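Long-range contacts in argininosuccinate lyase (Chelativorans sp., PDB 6RXA), which acts as a C-N lyase (EDDS lyase) of the aspartase/fumarase superfamily and probably splits argininosuccinate into fumarate and L-arginine: residues Thr9-Thr15 and Ala274-Thr279; Thr36-Phe40 and Leu85-Tyr91; Leu129-Glu133 and Trp471-Thr476; Ala200-Gly205 and Ser228-Val232; Gly308-Ser312 and Arg324-Glu328. The protein carries 2 engineered substitutions. All coordinates share one frame; numbering follows the deposited sequence. Where two conformers were deposited one is given.

Contact 1 (Thr9-Thr15 and Ala274-Thr279)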
# COMPACT_ATOMS: atom_id res chain seq x y z
N THR A 9 9.88 -16.95 -29.72
CA THR A 9 9.30 -17.63 -28.57
C THR A 9 8.34 -18.74 -28.98
O THR A 9 7.95 -19.54 -28.11
CB THR A 9 8.56 -16.66 -27.64
OG1 THR A 9 7.34 -16.22 -28.25
CG2 THR A 9 9.42 -15.48 -27.25
N ARG A 10 7.97 -18.83 -30.26
CA ARG A 10 7.01 -19.84 -30.73
C ARG A 10 7.77 -21.07 -31.22
O ARG A 10 7.95 -21.33 -32.41
CB ARG A 10 6.11 -19.26 -31.81
CG ARG A 10 5.43 -17.96 -31.41
CD ARG A 10 4.70 -18.05 -30.08
NE ARG A 10 3.57 -18.97 -30.12
CZ ARG A 10 2.78 -19.22 -29.08
NH1 ARG A 10 3.00 -18.64 -27.91
NH2 ARG A 10 1.78 -20.08 -29.21
N ILE A 11 8.25 -21.82 -30.23
CA ILE A 11 9.01 -23.05 -30.45
C ILE A 11 8.33 -24.16 -29.67
O ILE A 11 7.58 -23.91 -28.72
CB ILE A 11 10.47 -22.91 -29.99
CG1 ILE A 11 10.55 -22.59 -28.50
CG2 ILE A 11 11.17 -21.82 -30.80
CD1 ILE A 11 11.98 -22.48 -27.95
N GLY A 12 8.61 -25.40 -30.06
CA GLY A 12 8.10 -26.55 -29.33
C GLY A 12 6.59 -26.51 -29.17
O GLY A 12 5.85 -26.32 -30.14
N ARG A 13 6.12 -26.67 -27.92
CA ARG A 13 4.69 -26.68 -27.65
C ARG A 13 4.01 -25.33 -27.81
O ARG A 13 2.77 -25.27 -27.73
CB ARG A 13 4.42 -27.23 -26.25
CG ARG A 13 4.91 -28.66 -26.06
CD ARG A 13 4.35 -29.28 -24.80
NE ARG A 13 2.90 -29.43 -24.87
CZ ARG A 13 2.12 -29.72 -23.83
NH1 ARG A 13 2.66 -29.89 -22.63
NH2 ARG A 13 0.81 -29.83 -24.00
N ALA A 14 4.76 -24.24 -28.01
CA ALA A 14 4.17 -22.93 -28.27
C ALA A 14 3.97 -22.82 -29.78
O ALA A 14 4.75 -22.19 -30.50
CB ALA A 14 5.05 -21.82 -27.73
N THR A 15 2.90 -23.45 -30.25
CA THR A 15 2.66 -23.55 -31.67
C THR A 15 1.86 -22.36 -32.17
O THR A 15 1.11 -21.71 -31.42
CB THR A 15 1.88 -24.83 -31.98
OG1 THR A 15 0.64 -24.82 -31.26
CG2 THR A 15 2.69 -26.06 -31.58
N ALA A 274 -3.48 -22.77 -27.51
CA ALA A 274 -2.06 -22.61 -27.81
C ALA A 274 -1.65 -21.16 -27.98
O ALA A 274 -0.54 -20.77 -27.61
CB ALA A 274 -1.71 -23.37 -29.10
N SER A 275 -2.54 -20.33 -28.54
CA SER A 275 -2.24 -18.94 -28.81
C SER A 275 -2.16 -18.09 -27.55
O SER A 275 -1.79 -16.91 -27.64
CB SER A 275 -3.28 -18.35 -29.77
OG SER A 275 -4.57 -18.26 -29.19
N PHE A 276 -2.50 -18.65 -26.39
CA PHE A 276 -2.42 -17.94 -25.12
C PHE A 276 -1.42 -18.59 -24.16
O PHE A 276 -1.37 -18.21 -22.98
CB PHE A 276 -3.81 -17.81 -24.48
CG PHE A 276 -4.64 -16.77 -25.14
CD1 PHE A 276 -4.45 -15.43 -24.83
CD2 PHE A 276 -5.56 -17.10 -26.12
CE1 PHE A 276 -5.18 -14.45 -25.47
CE2 PHE A 276 -6.29 -16.11 -26.76
CZ PHE A 276 -6.10 -14.80 -26.43
N ALA A 277 -0.58 -19.49 -24.65
CA ALA A 277 0.42 -20.15 -23.84
C ALA A 277 1.79 -19.99 -24.49
O ALA A 277 1.91 -19.80 -25.70
CB ALA A 277 0.12 -21.64 -23.70
N GLY A 278 2.82 -20.09 -23.66
CA GLY A 278 4.19 -20.12 -24.14
C GLY A 278 4.88 -21.41 -23.74
O GLY A 278 4.22 -22.37 -23.34
N THR A 279 6.20 -21.46 -23.86
CA THR A 279 6.95 -22.63 -23.42
C THR A 279 8.23 -22.15 -22.75
O THR A 279 8.40 -20.96 -22.48
CB THR A 279 7.18 -23.60 -24.59
OG1 THR A 279 7.68 -24.84 -24.08
CG2 THR A 279 8.16 -23.02 -25.61
O HOH W 1 7.10 -19.21 -25.45
O HOH W 2 8.16 -26.85 -25.97
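R10 reaches across to the carbonyl oxygens of A274 and A277 and so ties the N-terminal loop to the loop ahead of helix 290-301. Its CB starts out pointing away from residues 274-279. With CG set beside the backbone N, the chain then bends at chi2 and chi3 (-52° and -65°), folding CD back, while the side chain also packs on F22 of helix 20-31. NE bonds to G16 O. CZ brings the flat guanidinium over the methyl of A14, whose CB lies 3.7 Å from the plane under its centre. At the tip NH1 donates to A277 O (2.7 Å), and NH2 serves two acceptors near the guanidinium plane, A274 O at 2.9 Å and T15 O at 2.8 Å. A274 O is gripped from opposite faces of its carbonyl plane, by R10 NH2 and by A277 N. T279 offers a methyl to the type II' turn from I11 to A14: T279 CG2 sits 3.3 Å from I11 O, while T279 OG1 is held by the main-chain O of K286, a residue that binds succinate. One water bridges T9 O and T279 N, another R13 N and T279 OG1. Arginine suits this place because it has donors enough for several carbonyls of two irregular loops; the acceptors are neutral carbonyl oxygens, so between these segments the link rests on directed hydrogen bonds, not on a salt bridge.

Contact 2 (Thr36-Phe40 and Leu85-Tyr91)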
# COMPACT_ATOMS: atom_id res chain seq x y z
N THR A 36 2.79 13.55 -19.78
CA THR A 36 2.87 14.82 -20.51
C THR A 36 2.48 14.65 -21.97
O THR A 36 1.70 15.45 -22.51
CB THR A 36 4.29 15.39 -20.38
OG1 THR A 36 4.55 15.69 -19.00
CG2 THR A 36 4.44 16.63 -21.24
N SER A 37 2.98 13.61 -22.63
CA SER A 37 2.66 13.42 -24.04
C SER A 37 1.21 13.00 -24.24
O SER A 37 0.58 13.39 -25.24
CB SER A 37 3.62 12.41 -24.65
OG SER A 37 4.91 12.98 -24.79
N ALA A 38 0.67 12.22 -23.31
CA ALA A 38 -0.71 11.78 -23.43
C ALA A 38 -1.69 12.93 -23.23
O ALA A 38 -2.74 12.98 -23.90
CB ALA A 38 -0.99 10.66 -22.42
N VAL A 39 -1.39 13.86 -22.33
CA VAL A 39 -2.31 14.95 -22.02
C VAL A 39 -2.18 16.11 -22.99
O VAL A 39 -3.16 16.85 -23.20
CB VAL A 39 -2.07 15.42 -20.57
CG1 VAL A 39 -2.89 16.63 -20.23
CG2 VAL A 39 -2.42 14.30 -19.62
N PHE A 40 -1.03 16.25 -23.63
CA PHE A 40 -0.79 17.41 -24.49
C PHE A 40 -1.88 17.67 -25.52
O PHE A 40 -2.29 18.83 -25.67
CB PHE A 40 0.56 17.25 -25.20
CG PHE A 40 0.75 18.25 -26.30
CD1 PHE A 40 0.92 19.58 -26.00
CD2 PHE A 40 0.71 17.87 -27.63
CE1 PHE A 40 1.07 20.52 -26.99
CE2 PHE A 40 0.86 18.80 -28.63
CZ PHE A 40 1.04 20.13 -28.31
N LEU A 85 7.95 21.20 -26.35
CA LEU A 85 6.85 22.14 -26.48
C LEU A 85 5.55 21.61 -25.91
O LEU A 85 4.50 22.22 -26.13
CB LEU A 85 6.63 22.48 -27.95
CG LEU A 85 7.84 23.15 -28.60
CD1 LEU A 85 7.55 23.41 -30.05
CD2 LEU A 85 8.18 24.43 -27.86
N ARG A 86 5.58 20.49 -25.19
CA ARG A 86 4.36 19.84 -24.72
C ARG A 86 3.94 20.24 -23.31
O ARG A 86 2.92 19.73 -22.84
CB ARG A 86 4.48 18.32 -24.85
CG ARG A 86 4.61 17.88 -26.29
CD ARG A 86 4.87 16.39 -26.43
NE ARG A 86 5.23 16.09 -27.81
CZ ARG A 86 5.70 14.93 -28.24
NH1 ARG A 86 5.86 13.92 -27.39
NH2 ARG A 86 6.00 14.78 -29.52
N THR A 87 4.68 21.12 -22.64
CA THR A 87 4.26 21.74 -21.40
C THR A 87 3.94 23.21 -21.67
O THR A 87 4.32 23.76 -22.71
CB THR A 87 5.30 21.61 -20.29
OG1 THR A 87 6.55 22.17 -20.71
CG2 THR A 87 5.51 20.12 -19.95
N TYR A 88 3.22 23.84 -20.73
CA TYR A 88 2.48 25.06 -21.06
C TYR A 88 3.39 26.24 -21.40
O TYR A 88 3.26 26.85 -22.46
CB TYR A 88 1.47 25.45 -19.96
CG TYR A 88 0.81 26.70 -20.42
CD1 TYR A 88 -0.12 26.66 -21.46
CD2 TYR A 88 1.17 27.94 -19.91
CE1 TYR A 88 -0.68 27.81 -21.96
CE2 TYR A 88 0.60 29.10 -20.41
CZ TYR A 88 -0.32 29.02 -21.43
OH TYR A 88 -0.90 30.16 -21.95
N LEU A 89 4.25 26.66 -20.47
CA LEU A 89 5.02 27.87 -20.74
C LEU A 89 5.90 27.73 -21.98
O LEU A 89 5.96 28.68 -22.78
CB LEU A 89 5.80 28.33 -19.51
CG LEU A 89 4.94 28.97 -18.41
CD1 LEU A 89 5.77 29.28 -17.18
CD2 LEU A 89 4.25 30.24 -18.92
N PRO A 90 6.57 26.59 -22.21
CA PRO A 90 7.27 26.42 -23.49
C PRO A 90 6.37 26.55 -24.71
O PRO A 90 6.76 27.13 -25.73
CB PRO A 90 7.90 25.03 -23.36
CG PRO A 90 8.14 24.88 -21.87
CD PRO A 90 6.94 25.56 -21.23
N TYR A 91 5.16 25.99 -24.62
CA TYR A 91 4.21 26.07 -25.73
C TYR A 91 3.78 27.50 -25.98
O TYR A 91 3.74 27.96 -27.13
CB TYR A 91 3.01 25.17 -25.40
CG TYR A 91 1.97 25.11 -26.47
CD1 TYR A 91 1.01 26.10 -26.58
CD2 TYR A 91 1.94 24.06 -27.37
CE1 TYR A 91 0.04 26.06 -27.57
CE2 TYR A 91 0.98 24.00 -28.37
CZ TYR A 91 0.03 25.00 -28.45
OH TYR A 91 -0.93 24.96 -29.44
O HOH W 3 0.99 18.05 -21.54
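F40 and R86 bring their CA atoms within 5.7 Å of each other, where one side of helix 35-56 meets the turn that leads into helix 88-99. The F40 ring, its CG anti to the backbone N (chi1 168°), projects from the helix into this turn. R86 sets its CG over one face of the ring, 4.1 Å from the F40 ring centroid and only 18° off the normal, a CH-pi contact. From there the arginine chain runs on extended past the ring to S37, where NH1 donates to OG at 2.9 Å, with that oxygen close to the guanidinium plane. NH2 turns to A79 O at the end of helix 62-79, so the head spans two helices. Arginine suits the spot because its aliphatic part packs on the phenyl ring while its polar end reaches hydrogen-bond acceptors beyond. At the edge of the F40 ring stands Y91, with F40 CE1 3.7 Å from Y91 CD2; the two rings meet obliquely, their planes at 59°, and the tyrosine hydroxyl is fixed by D76. Toward the exposed margin the methyls of T36 and T87 touch, CG2 to CG2 at 3.9 Å. A water donates to both T36 O and R86 O and so bridges the two backbones. Here the turn before helix 88-99 packs on the side of helix 35-56 in the helical N-terminal part of the fold, gathering helices 35-56, 62-79 and 88-99 into one cluster; T87 lies about 7 Å, side chain to side chain, from R112, a fumarate-binding residue.

Contact 3 (Leu129-Glu133 and Trp471-Thr476)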
# COMPACT_ATOMS: atom_id res chain seq x y z
N LEU A 129 -13.60 5.66 -20.89
CA LEU A 129 -14.43 5.07 -21.93
C LEU A 129 -13.72 3.89 -22.60
O LEU A 129 -14.34 2.86 -22.88
CB LEU A 129 -14.84 6.12 -22.97
CG LEU A 129 -15.72 7.23 -22.41
CD1 LEU A 129 -16.11 8.21 -23.50
CD2 LEU A 129 -16.97 6.68 -21.74
N ARG A 130 -12.42 4.02 -22.86
CA ARG A 130 -11.63 2.89 -23.36
C ARG A 130 -11.72 1.69 -22.43
O ARG A 130 -11.89 0.54 -22.88
CB ARG A 130 -10.18 3.37 -23.50
CG ARG A 130 -9.22 2.34 -24.03
CD ARG A 130 -7.78 2.83 -23.89
NE ARG A 130 -6.82 1.90 -24.46
CZ ARG A 130 -5.56 1.79 -24.06
NH1 ARG A 130 -5.09 2.55 -23.07
NH2 ARG A 130 -4.76 0.89 -24.64
N THR A 131 -11.63 1.93 -21.12
CA THR A 131 -11.68 0.86 -20.14
C THR A 131 -13.07 0.23 -20.08
O THR A 131 -13.19 -1.00 -20.06
CB THR A 131 -11.28 1.43 -18.77
OG1 THR A 131 -9.92 1.86 -18.80
CG2 THR A 131 -11.43 0.39 -17.68
N ILE A 132 -14.12 1.05 -20.06
CA ILE A 132 -15.48 0.53 -20.08
C ILE A 132 -15.72 -0.33 -21.31
O ILE A 132 -16.32 -1.40 -21.23
CB ILE A 132 -16.50 1.68 -19.94
CG1 ILE A 132 -16.41 2.24 -18.51
CG2 ILE A 132 -17.92 1.21 -20.24
CD1 ILE A 132 -17.13 3.56 -18.29
N GLU A 133 -15.24 0.11 -22.47
CA GLU A 133 -15.37 -0.70 -23.68
C GLU A 133 -14.68 -2.05 -23.51
O GLU A 133 -15.23 -3.09 -23.89
CB GLU A 133 -14.82 0.07 -24.87
CG GLU A 133 -14.94 -0.65 -26.19
CD GLU A 133 -14.40 0.17 -27.34
OE1 GLU A 133 -13.29 0.72 -27.21
OE2 GLU A 133 -15.08 0.26 -28.37
N TRP A 471 -25.07 2.93 -22.90
CA TRP A 471 -24.46 3.98 -22.09
C TRP A 471 -23.14 4.43 -22.72
O TRP A 471 -22.87 5.63 -22.83
CB TRP A 471 -24.22 3.46 -20.67
CG TRP A 471 -23.69 4.50 -19.75
CD1 TRP A 471 -24.41 5.26 -18.88
CD2 TRP A 471 -22.32 4.93 -19.63
NE1 TRP A 471 -23.58 6.12 -18.20
CE2 TRP A 471 -22.30 5.95 -18.65
CE3 TRP A 471 -21.13 4.55 -20.24
CZ2 TRP A 471 -21.12 6.60 -18.28
CZ3 TRP A 471 -19.95 5.20 -19.87
CH2 TRP A 471 -19.96 6.21 -18.89
N LEU A 472 -22.31 3.47 -23.13
CA LEU A 472 -21.02 3.80 -23.72
C LEU A 472 -21.19 4.55 -25.03
O LEU A 472 -20.48 5.53 -25.29
CB LEU A 472 -20.22 2.52 -23.95
CG LEU A 472 -18.87 2.69 -24.64
CD1 LEU A 472 -17.93 3.56 -23.84
CD2 LEU A 472 -18.26 1.32 -24.88
N ALA A 473 -22.12 4.11 -25.88
CA ALA A 473 -22.34 4.81 -27.14
C ALA A 473 -22.77 6.25 -26.90
O ALA A 473 -22.32 7.16 -27.60
CB ALA A 473 -23.38 4.05 -27.95
N ASN A 474 -23.67 6.47 -25.94
CA ASN A 474 -24.15 7.82 -25.67
C ASN A 474 -23.03 8.71 -25.16
O ASN A 474 -22.87 9.86 -25.62
CB ASN A 474 -25.30 7.78 -24.67
CG ASN A 474 -25.72 9.17 -24.22
OD1 ASN A 474 -26.50 9.84 -24.90
ND2 ASN A 474 -25.19 9.61 -23.09
N ALA A 475 -22.23 8.20 -24.22
CA ALA A 475 -21.14 9.00 -23.66
C ALA A 475 -20.11 9.33 -24.72
O ALA A 475 -19.61 10.46 -24.79
CB ALA A 475 -20.47 8.27 -22.49
N THR A 476 -19.78 8.36 -25.58
CA THR A 476 -18.82 8.58 -26.66
C THR A 476 -19.34 9.61 -27.66
O THR A 476 -18.59 10.50 -28.09
CB THR A 476 -18.52 7.26 -27.36
OG1 THR A 476 -17.94 6.34 -26.42
CG2 THR A 476 -17.54 7.47 -28.50
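L129, with L472 the most deeply engaged residue here, is a knob in a hole formed by W471, L472, A475 and T476. Its CG stands beside the backbone N (chi1 -64°), which carries the two methyls toward the other helix. CD2 does most of the touching, lying 3.8 Å from W471 CZ3 and 3.9 Å from A475 CB, while CD1 slides alongside T476 and approaches its OG1. Cutting L129 back to an alanine here is likely to leave the hole partly unfilled and W471 with I132 as its one aliphatic neighbour from this segment. Leucine fits because its branched end fills a hollow that the small A475 leaves between larger neighbours. The segments run nearly antiparallel, at 159°, with axes 10.6 Å apart: helix 112-147, one of the long helices of the central bundle characteristic of the aspartase/fumarase superfamily, is flanked by the very long C-terminal helix 451-500. In L472 CG is anti to the backbone N, CD1 comes to 3.8 Å from L129 O, and CD2 meets E133 CB at 3.7 Å, so an apolar branch covers the aliphatic root of a glutamate whose carboxylate is carried outward on an extended chain. I132 takes the inner side, pressing CD1 to within 3.6 Å of W471 CZ3 and crossing the indole at about a right angle. The indole also meets Y190 of helix 168-193 edge-to-face, so tryptophan, with its broad surface, bridges three helices. T476 OG1, next to leucine carbon, donates its proton to L472 O of its own helix, 2.9 Å away.

Contact 4 (Ala200-Gly205 and Ser228-Val232)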
# COMPACT_ATOMS: atom_id res chain seq x y z
N ALA A 200 -11.54 28.19 -12.62
CA ALA A 200 -10.92 28.32 -11.31
C ALA A 200 -9.62 29.12 -11.38
O ALA A 200 -9.18 29.66 -10.36
CB ALA A 200 -10.62 26.94 -10.74
N ALA A 201 -9.01 29.21 -12.56
CA ALA A 201 -7.74 29.92 -12.75
C ALA A 201 -6.73 29.37 -11.74
O ALA A 201 -6.53 28.15 -11.68
CB ALA A 201 -7.96 31.42 -12.75
N ALA A 202 -6.07 30.22 -10.94
CA ALA A 202 -5.03 29.74 -10.04
C ALA A 202 -5.60 28.88 -8.92
O ALA A 202 -4.93 27.95 -8.46
CB ALA A 202 -4.29 30.93 -9.43
N THR A 203 -6.82 29.19 -8.48
CA THR A 203 -7.46 28.58 -7.32
C THR A 203 -8.60 29.46 -6.79
O THR A 203 -9.34 29.02 -5.91
CB THR A 203 -6.46 28.38 -6.17
OG1 THR A 203 -7.12 27.74 -5.07
CG2 THR A 203 -5.88 29.72 -5.71
N ALA A 204 -8.74 30.69 -7.28
CA ALA A 204 -9.71 31.64 -6.73
C ALA A 204 -10.58 32.28 -7.80
O ALA A 204 -11.22 33.30 -7.55
CB ALA A 204 -9.01 32.73 -5.90
N GLY A 205 -10.64 31.71 -9.00
CA GLY A 205 -11.36 32.37 -10.06
C GLY A 205 -10.62 33.59 -10.57
O GLY A 205 -9.39 33.69 -10.49
N SER A 228 -13.77 27.06 -6.87
CA SER A 228 -12.50 27.24 -7.56
C SER A 228 -11.35 26.52 -6.86
O SER A 228 -10.42 26.06 -7.53
CB SER A 228 -12.17 28.72 -7.71
OG SER A 228 -12.10 29.36 -6.45
N ILE A 229 -11.37 26.43 -5.52
CA ILE A 229 -10.36 25.64 -4.84
C ILE A 229 -10.52 24.17 -5.18
O ILE A 229 -9.56 23.48 -5.52
CB ILE A 229 -10.39 25.87 -3.31
CG1 ILE A 229 -9.98 27.30 -2.98
CG2 ILE A 229 -9.49 24.87 -2.60
CD1 ILE A 229 -10.51 27.74 -1.62
N GLU A 230 -11.75 23.66 -5.11
CA GLU A 230 -11.99 22.28 -5.50
C GLU A 230 -11.56 22.04 -6.94
O GLU A 230 -11.06 20.96 -7.27
CB GLU A 230 -13.46 21.92 -5.28
CG GLU A 230 -13.85 20.48 -5.61
CD GLU A 230 -13.23 19.44 -4.70
OE1 GLU A 230 -12.34 19.75 -3.88
OE2 GLU A 230 -13.66 18.27 -4.81
N GLY A 231 -11.70 23.05 -7.80
CA GLY A 231 -11.31 22.90 -9.19
C GLY A 231 -9.83 22.60 -9.38
O GLY A 231 -9.46 21.87 -10.29
N VAL A 232 -8.97 23.18 -8.54
CA VAL A 232 -7.53 22.94 -8.66
C VAL A 232 -6.96 21.97 -7.64
O VAL A 232 -5.98 21.27 -7.92
CB VAL A 232 -6.71 24.25 -8.68
CG1 VAL A 232 -7.13 25.13 -9.87
CG2 VAL A 232 -6.80 25.00 -7.35
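A200 and V232 meet where a tight loop, residues 200-205, packs against the side of the short helix 228-233. In this superfamily the active sites form where subunits join, and the binding residues S111 and N113 lie close by; A202 O takes a hydrogen bond from N113 ND2, which probably helps to position that amide. The close side is built from small groups. A200 CB comes to 3.3 Å from S228 O, and G231 next to it leaves little room for a side chain, since a CB there would come to a tight 3.1 Å from A200 CB. V232 presses its two methyls against the loop: CG1, placed beside the backbone N (chi1 -60°), faces A201 O at 3.6 Å, and CG2 touches T203 OG1 at 3.6 Å. With an alanine in its place both methyls would go, probably opening a gap beside A200 CB and the T203 side chain. The methyls of A202 and A204 point away from the helix, though their backbones stay close, yet no solvent side results, because Q164 of the fourth subunit packs on both. At that border S228 OG lies 2.8 Å from T203 O, but G447 O of the fourth subunit also competes for its single proton.

Contact 5 (Gly308-Ser312 and Arg324-Glu328)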
# COMPACT_ATOMS: atom_id res chain seq x y z
N GLY A 308 0.34 5.29 -4.07
CA GLY A 308 1.08 6.53 -4.25
C GLY A 308 0.17 7.74 -4.27
O GLY A 308 0.48 8.78 -3.69
N ILE A 309 -0.96 7.64 -4.99
CA ILE A 309 -1.89 8.75 -5.08
C ILE A 309 -2.45 9.08 -3.71
O ILE A 309 -2.42 10.24 -3.27
CB ILE A 309 -3.01 8.44 -6.09
CG1 ILE A 309 -2.46 8.34 -7.51
CG2 ILE A 309 -4.07 9.52 -6.03
CD1 ILE A 309 -3.37 7.57 -8.47
N LEU A 310 -2.95 8.07 -2.99
CA LEU A 310 -3.52 8.32 -1.67
C LEU A 310 -2.48 8.82 -0.68
O LEU A 310 -2.78 9.69 0.15
CB LEU A 310 -4.21 7.07 -1.12
CG LEU A 310 -5.58 6.78 -1.71
CD1 LEU A 310 -6.00 5.35 -1.34
CD2 LEU A 310 -6.64 7.77 -1.27
N THR A 311 -1.26 8.28 -0.73
CA THR A 311 -0.21 8.81 0.13
C THR A 311 -0.01 10.30 -0.12
O THR A 311 0.11 11.10 0.81
CB THR A 311 1.10 8.06 -0.09
OG1 THR A 311 0.95 6.72 0.38
CG2 THR A 311 2.24 8.70 0.67
N SER A 312 0.04 10.69 -1.40
CA SER A 312 0.29 12.10 -1.73
C SER A 312 -0.83 12.99 -1.21
O SER A 312 -0.57 14.11 -0.75
CB SER A 312 0.54 12.27 -3.24
OG SER A 312 -0.64 12.23 -4.01
N ARG A 324 1.35 16.00 -5.82
CA ARG A 324 0.38 14.93 -5.97
C ARG A 324 0.84 13.94 -7.03
O ARG A 324 1.33 14.33 -8.10
CB ARG A 324 -0.97 15.52 -6.35
CG ARG A 324 -1.60 16.35 -5.22
CD ARG A 324 -2.87 17.08 -5.65
NE ARG A 324 -2.58 18.04 -6.71
CZ ARG A 324 -3.46 18.88 -7.25
NH1 ARG A 324 -4.71 18.92 -6.84
NH2 ARG A 324 -3.07 19.70 -8.22
N VAL A 325 0.66 12.66 -6.74
CA VAL A 325 0.97 11.57 -7.66
C VAL A 325 -0.19 11.39 -8.64
O VAL A 325 -1.37 11.56 -8.29
CB VAL A 325 1.29 10.30 -6.86
CG1 VAL A 325 1.45 9.08 -7.75
CG2 VAL A 325 2.58 10.52 -6.05
N GLU A 326 0.16 11.05 -9.87
CA GLU A 326 -0.77 10.96 -10.98
C GLU A 326 -1.06 9.50 -11.32
O GLU A 326 -0.30 8.59 -10.96
CB GLU A 326 -0.19 11.66 -12.21
CG GLU A 326 -0.06 13.18 -12.03
CD GLU A 326 1.23 13.76 -12.63
OE1 GLU A 326 2.30 13.12 -12.53
OE2 GLU A 326 1.16 14.86 -13.20
N LEU A 327 -2.16 9.28 -12.04
CA LEU A 327 -2.43 8.00 -12.69
C LEU A 327 -1.89 8.08 -14.11
O LEU A 327 -2.34 8.91 -14.91
CB LEU A 327 -3.92 7.70 -12.72
CG LEU A 327 -4.31 6.34 -13.30
CD1 LEU A 327 -3.62 5.17 -12.60
CD2 LEU A 327 -5.85 6.17 -13.26
N GLU A 328 -0.92 7.24 -14.42
CA GLU A 328 -0.14 7.41 -15.64
C GLU A 328 -0.60 6.49 -16.76
O GLU A 328 -1.18 5.42 -16.53
CB GLU A 328 1.33 7.16 -15.34
CG GLU A 328 1.82 8.05 -14.20
CD GLU A 328 3.28 8.38 -14.27
OE1 GLU A 328 3.99 8.14 -13.28
OE2 GLU A 328 3.71 8.89 -15.32
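V325 and I309 have the largest areas buried by this contact, and their meeting is apolar. V325, its CG1 anti to the backbone N (chi1 173°), sets its two methyls astride the end of the G308-I309 peptide: CG2 lies 3.6 Å from G308 O and also reaches S312 CB, while CG1 meets I309 CG1 at 4.0 Å. Glycine suits position 308 because a CB would come to a tight 3.4 Å from V325 CG1. I309 runs along the loop, with CG1 3.5 Å from V325 O and CD1 stretching to L327 CB; it also packs on V238, A239 and A242 of helix 236-262 and on W235. The loop of residues 324-328 thus folds back along helix 303-314 before entering helix 329-348, joining consecutive helices of the central bundle that associates in the tetramer. T311 of this segment bonds to T311 of the second subunit. Hydrogen bonding across the contact rests on one serine. V325 N donates to S312 OG at 3.1 Å and almost straight, 171°, while S312 OG passes its own proton to I309 O at 2.8 Å; the hydroxyl is therefore both acceptor and donor, and a backbone N-H of an irregular loop is satisfied inside the protein. Charge enters through R324, whose head leads away from helix 303-314 to make a cation-pi contact with W235 and to reach V232 O.

Along the chain, contact 1 closes a long loop within which contacts 2 and 4 are nested, whereas contact 5 opens after it has closed; contact 3 spans contacts 4 and 5 and alternates with contact 1. Contacts 2 and 3 follow on successive helices, 88-99 and 112-147, with centres 27 Å apart. Contact 1 stands remote, its centre 54 Å from that of contact 4 and on the opposite side of the chain's centre. Contacts 4 and 5 touch directly, R324 NH1 lying 2.9 Å from V232 O. Four of the five meet neighbouring subunits, contact 3 being the exception, so most lie at or beside subunit interfaces of the tetramer, where the active sites of this superfamily are assembled.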